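Local coordinates for malonyl CoA-acyl carrier protein transacylase (Synechocystis sp. PCC 6803 substr. Kazusa, PDB 4RR5) that catalyses the transfer of the malonyl group from malonyl-CoA to the holo acyl carrier protein, supplying malonyl-ACP for fatty acid biosynthesis, at residues Lys111-Val116 / Gln236-Ser241; Leu73-Asp76 / Gln80-Tyr83. One frame throughout, in Å; residues are numbered along the deposited sequence.

Contact 1 of 2, residues Lys111-Val116 / Gln236-Ser241; sequences KQRSEV and QQMTGS. With ACT (acetate ion), chain B.
Arg113 and Met238 bury equal shares of surface here, their side chains running antiparallel past one another with Met238 CE 3.8 Å from Arg113 CG. The Met238 chain bends at chi3, and its SD lies 4.1 Å from Val116 CG1. With CG anti to the backbone N (chi1 -178°) and the chain extended to NE, Arg113 carries its guanidinium from helix 103-119 to Gln237. These two side chains cross at about a right angle, the guanidinium and amide planes turned 56° apart. Arg113 NH2 donates to Gln237 OE1 at 2.7 Å, a bent bond (138° at the hydrogen) in which the donor stands above the carbonyl plane. A water closes the same link: it accepts from Arg113 NE at 3.1 Å, in the guanidinium plane, and donates to Gln237 OE1 at 2.6 Å, so two donors grip that oxygen. The guanidinium lies beside the probable catalytic Ser88 of this FabD-family acyltransferase, and NH2 also bonds its hydroxyl. Arg113 NH1 donates at 3.1 Å to acetate atom O; the acetate, probably from the crystallisation liquor, is also bonded to Ser88, consistent with an arginine that receives the malonyl carboxylate, as in related malonyltransferases.

Contact 2 of 2, residues Leu73-Asp76 / Gln80-Tyr83; sequences LLRD and QPDY
The beta-alpha-beta connection between the neighbouring parallel strands 3-7 and 83-86 of this acyltransferase fold includes helix 56-76, and the loop returning from that helix to strand 83-86, an outermost strand of the four-stranded sheet, folds back so that Arg75 near the helix end meets Gln80 and Pro81. The nearest CA atoms are those of Arg75 and Gln80, 5.9 Å apart. Arg75 carries the helix side of what is a van der Waals contact: the guanidinium nitrogens NH1 and NH2 rest against carbons of the two loop residues, which approach the flat group obliquely. NH1 lies 3.3 Å from Gln80 CG, and the two side chains cross at about a right angle with guanidinium and amide planes 70° apart. From CG to NE the Arg75 chain is extended; CG lies anti to the carbonyl carbon (chi1 -73°), and this course delivers the guanidinium to the loop although the CB bond itself does not point there. The guanidinium has a hydrogen-bond partner outside the two segments: NH2 donates to the carbonyl of Ala97, the last residue of helix 90-97. Were Arg75 replaced by an alanine, the Ala97 carbonyl would probably lose this donor, and Gln80 CG and Pro81 CD the group packed against them. Pro81 also touches Trp5 of strand 3-7, so the loop packs against the sheet. Its ring crosses Arg75 at about a right angle, and Pro81 CD approaches Arg75 NH2 to 3.5 Å.

Overall arrangement
Contact 2 (73-76 with 80-83) comes first along the chain and is local, bridging a three-residue gap, whereas contact 1 (111-116 with 236-241) joins segments with 119 residues between them. Their centres are 26 Å apart, the nearest atoms about 15 Å, and they lie on opposite sides of the centre of the chain without touching. From the loop of contact 2 the chain runs into strand 83-86, through the probable nucleophile elbow around Ser88 to helix 90-97, and on to helix 103-119, which bears one side of contact 1. Contact 2 thus lies where the chain enters an outermost strand, away from the probable catalytic site, while contact 1 adjoins the probable catalytic residues Ser88 and His188.

Contact 1 of 2, residues Lys111-Val116 / Gln236-Ser241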
loop_
_atom_site.group_PDB
_atom_site.type_symbol
_atom_site.label_atom_id
_atom_site.label_comp_id
_atom_site.label_asym_id
_atom_site.label_seq_id
_atom_site.Cartn_x
_atom_site.Cartn_y
_atom_site.Cartn_z
ATOM N N LYS A 111 12.732 -3.520 -0.346
ATOM C CA LYS A 111 13.353 -4.826 -0.514
ATOM C C LYS A 111 13.517 -5.519 0.822
ATOM O O LYS A 111 13.194 -6.697 0.966
ATOM C CB LYS A 111 14.699 -4.670 -1.206
ATOM C CG LYS A 111 15.479 -5.932 -1.462
ATOM C CD LYS A 111 16.758 -5.526 -2.212
ATOM C CE LYS A 111 17.574 -6.714 -2.661
ATOM N NZ LYS A 111 18.191 -7.381 -1.494
ATOM N N GLN A 112 14.017 -4.782 1.806
ATOM C CA GLN A 112 14.223 -5.353 3.128
ATOM C C GLN A 112 12.883 -5.624 3.786
ATOM O O GLN A 112 12.673 -6.702 4.340
ATOM C CB GLN A 112 15.073 -4.436 4.005
ATOM C CG GLN A 112 15.308 -4.992 5.404
ATOM C CD GLN A 112 16.294 -4.156 6.202
ATOM O OE1 GLN A 112 17.011 -3.328 5.636
ATOM N NE2 GLN A 112 16.334 -4.367 7.526
ATOM N N ARG A 113 11.977 -4.652 3.696
ATOM C CA ARG A 113 10.658 -4.769 4.300
ATOM C C ARG A 113 9.964 -6.043 3.850
ATOM O O ARG A 113 9.406 -6.786 4.673
ATOM C CB ARG A 113 9.795 -3.565 3.942
ATOM C CG ARG A 113 8.428 -3.582 4.575
ATOM C CD ARG A 113 7.474 -2.752 3.745
ATOM N NE ARG A 113 6.317 -2.292 4.505
ATOM C CZ ARG A 113 5.058 -2.574 4.188
ATOM N NH1 ARG A 113 4.787 -3.311 3.123
ATOM N NH2 ARG A 113 4.063 -2.104 4.926
ATOM N N SER A 114 10.013 -6.289 2.538
ATOM C CA SER A 114 9.314 -7.412 1.924
ATOM C C SER A 114 10.004 -8.738 2.231
ATOM O O SER A 114 9.354 -9.789 2.236
ATOM C CB SER A 114 9.194 -7.218 0.402
ATOM O OG SER A 114 10.464 -7.200 -0.242
ATOM N N GLU A 115 11.307 -8.699 2.494
ATOM C CA GLU A 115 12.004 -9.915 2.909
ATOM C C GLU A 115 11.596 -10.337 4.313
ATOM O O GLU A 115 11.283 -11.508 4.552
ATOM C CB GLU A 115 13.515 -9.730 2.834
ATOM C CG GLU A 115 14.048 -9.984 1.447
ATOM C CD GLU A 115 15.435 -9.451 1.268
ATOM O OE1 GLU A 115 16.127 -9.255 2.295
ATOM O OE2 GLU A 115 15.821 -9.217 0.105
ATOM N N VAL A 116 11.625 -9.370 5.227
ATOM C CA VAL A 116 11.153 -9.529 6.590
ATOM C C VAL A 116 9.776 -10.185 6.631
ATOM O O VAL A 116 9.593 -11.207 7.285
ATOM C CB VAL A 116 11.078 -8.154 7.312
ATOM C CG1 VAL A 116 10.226 -8.244 8.561
ATOM C CG2 VAL A 116 12.475 -7.608 7.623
ATOM N N GLN A 236 5.906 2.559 12.742
ATOM C CA GLN A 236 4.754 1.964 13.404
ATOM C C GLN A 236 3.842 1.153 12.463
ATOM O O GLN A 236 2.970 0.407 12.914
ATOM C CB GLN A 236 3.949 3.060 14.092
ATOM C CG GLN A 236 4.646 3.606 15.325
ATOM C CD GLN A 236 4.048 4.909 15.815
ATOM O OE1 GLN A 236 3.047 5.384 15.283
ATOM N NE2 GLN A 236 4.659 5.494 16.836
ATOM N N GLN A 237 4.060 1.275 11.158
ATOM C CA GLN A 237 3.090 0.775 10.195
ATOM C C GLN A 237 3.001 -0.743 10.151
ATOM O O GLN A 237 1.928 -1.297 9.929
ATOM C CB GLN A 237 3.423 1.295 8.803
ATOM C CG GLN A 237 2.439 0.868 7.731
ATOM C CD GLN A 237 3.076 0.859 6.376
ATOM O OE1 GLN A 237 4.170 0.306 6.205
ATOM N NE2 GLN A 237 2.419 1.484 5.404
ATOM N N MET A 238 4.122 -1.420 10.363
ATOM C CA MET A 238 4.136 -2.836 10.078
ATOM C C MET A 238 3.333 -3.645 11.096
ATOM O O MET A 238 2.784 -4.700 10.756
ATOM C CB MET A 238 5.568 -3.355 10.002
ATOM C CG MET A 238 5.624 -4.788 9.491
ATOM S SD MET A 238 7.266 -5.486 9.460
ATOM C CE MET A 238 8.024 -4.451 8.207
ATOM N N THR A 239 3.263 -3.161 12.335
ATOM C CA THR A 239 2.499 -3.843 13.386
ATOM C C THR A 239 1.112 -3.240 13.580
ATOM O O THR A 239 0.293 -3.753 14.352
ATOM C CB THR A 239 3.223 -3.800 14.727
ATOM O OG1 THR A 239 3.587 -2.443 15.019
ATOM C CG2 THR A 239 4.465 -4.672 14.687
ATOM N N GLY A 240 0.855 -2.157 12.861
ATOM C CA GLY A 240 -0.338 -1.377 13.068
ATOM C C GLY A 240 -1.292 -1.484 11.919
ATOM O O GLY A 240 -0.946 -1.996 10.855
ATOM N N SER A 241 -2.499 -0.981 12.144
ATOM C CA SER A 241 -3.593 -1.121 11.204
ATOM C C SER A 241 -3.549 -0.063 10.112
ATOM O O SER A 241 -3.106 1.061 10.333
ATOM C CB SER A 241 -4.935 -1.055 11.935
ATOM O OG SER A 241 -5.998 -1.389 11.052
HETATM C C ACT B . 1.575 -5.850 2.978
HETATM O O ACT B . 2.082 -4.732 2.659
HETATM O OXT ACT B . 2.009 -6.869 2.379
HETATM C CH3 ACT B . 0.492 -5.995 4.019
HETATM O O HOH W 1 6.431 -0.551 7.085
#

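Contact 2 of 2, residues Leu73-Asp76 / Gln80-Tyr83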
loop_
_atom_site.group_PDB
_atom_site.type_symbol
_atom_site.label_atom_id
_atom_site.label_comp_id
_atom_site.label_asym_id
_atom_site.label_seq_id
_atom_site.Cartn_x
_atom_site.Cartn_y
_atom_site.Cartn_z
ATOM N N LEU A 73 6.296 9.827 -14.393
ATOM C CA LEU A 73 5.668 10.022 -15.695
ATOM C C LEU A 73 4.592 11.110 -15.618
ATOM O O LEU A 73 4.509 11.967 -16.496
ATOM C CB LEU A 73 5.080 8.713 -16.210
ATOM C CG LEU A 73 6.154 7.734 -16.684
ATOM C CD1 LEU A 73 5.526 6.406 -17.050
ATOM C CD2 LEU A 73 6.928 8.330 -17.848
ATOM N N LEU A 74 3.792 11.067 -14.554
ATOM C CA LEU A 74 2.810 12.106 -14.258
ATOM C C LEU A 74 3.459 13.485 -14.122
ATOM O O LEU A 74 2.996 14.464 -14.713
ATOM C CB LEU A 74 2.047 11.752 -12.983
ATOM C CG LEU A 74 0.971 10.710 -13.235
ATOM C CD1 LEU A 74 0.512 10.037 -11.932
ATOM C CD2 LEU A 74 -0.196 11.353 -13.997
ATOM N N ARG A 75 4.544 13.548 -13.356
ATOM C CA ARG A 75 5.296 14.787 -13.209
ATOM C C ARG A 75 5.767 15.321 -14.552
ATOM O O ARG A 75 5.556 16.492 -14.865
ATOM C CB ARG A 75 6.481 14.591 -12.269
ATOM C CG ARG A 75 6.044 14.458 -10.809
ATOM C CD ARG A 75 7.176 14.715 -9.833
ATOM N NE ARG A 75 6.701 14.640 -8.459
ATOM C CZ ARG A 75 6.000 15.597 -7.854
ATOM N NH1 ARG A 75 5.689 16.717 -8.495
ATOM N NH2 ARG A 75 5.606 15.428 -6.604
ATOM N N ASP A 76 6.371 14.456 -15.357
ATOM C CA ASP A 76 6.844 14.844 -16.677
ATOM C C ASP A 76 5.736 15.442 -17.553
ATOM O O ASP A 76 5.985 16.376 -18.316
ATOM C CB ASP A 76 7.471 13.644 -17.378
ATOM C CG ASP A 76 8.435 14.053 -18.471
ATOM O OD1 ASP A 76 9.487 14.643 -18.137
ATOM O OD2 ASP A 76 8.134 13.786 -19.656
ATOM N N GLN A 80 0.849 17.448 -10.887
ATOM C CA GLN A 80 1.459 17.390 -9.566
ATOM C C GLN A 80 0.405 17.119 -8.510
ATOM O O GLN A 80 -0.740 17.533 -8.667
ATOM C CB GLN A 80 2.195 18.685 -9.264
ATOM C CG GLN A 80 3.523 18.779 -9.969
ATOM C CD GLN A 80 4.176 20.131 -9.786
ATOM O OE1 GLN A 80 3.502 21.126 -9.508
ATOM N NE2 GLN A 80 5.498 20.178 -9.940
ATOM N N PRO A 81 0.785 16.412 -7.433
ATOM C CA PRO A 81 -0.167 16.047 -6.378
ATOM C C PRO A 81 -0.321 17.148 -5.335
ATOM O O PRO A 81 0.636 17.867 -5.045
ATOM C CB PRO A 81 0.472 14.808 -5.758
ATOM C CG PRO A 81 1.940 15.095 -5.863
ATOM C CD PRO A 81 2.136 15.900 -7.144
ATOM N N ASP A 82 -1.517 17.287 -4.780
ATOM C CA ASP A 82 -1.699 18.173 -3.641
ATOM C C ASP A 82 -1.534 17.361 -2.362
ATOM O O ASP A 82 -0.921 17.819 -1.403
ATOM C CB ASP A 82 -3.068 18.853 -3.685
ATOM C CG ASP A 82 -3.232 19.764 -4.895
ATOM O OD1 ASP A 82 -2.627 20.862 -4.895
ATOM O OD2 ASP A 82 -3.972 19.386 -5.833
ATOM N N TYR A 83 -2.069 16.141 -2.374
ATOM C CA TYR A 83 -1.932 15.206 -1.257
ATOM C C TYR A 83 -1.459 13.841 -1.742
ATOM O O TYR A 83 -1.836 13.413 -2.835
ATOM C CB TYR A 83 -3.258 15.052 -0.530
ATOM C CG TYR A 83 -3.963 16.361 -0.288
ATOM C CD1 TYR A 83 -3.536 17.223 0.717
ATOM C CD2 TYR A 83 -5.059 16.738 -1.058
ATOM C CE1 TYR A 83 -4.178 18.427 0.949
ATOM C CE2 TYR A 83 -5.712 17.942 -0.831
ATOM C CZ TYR A 83 -5.264 18.779 0.176
ATOM O OH TYR A 83 -5.905 19.976 0.413
#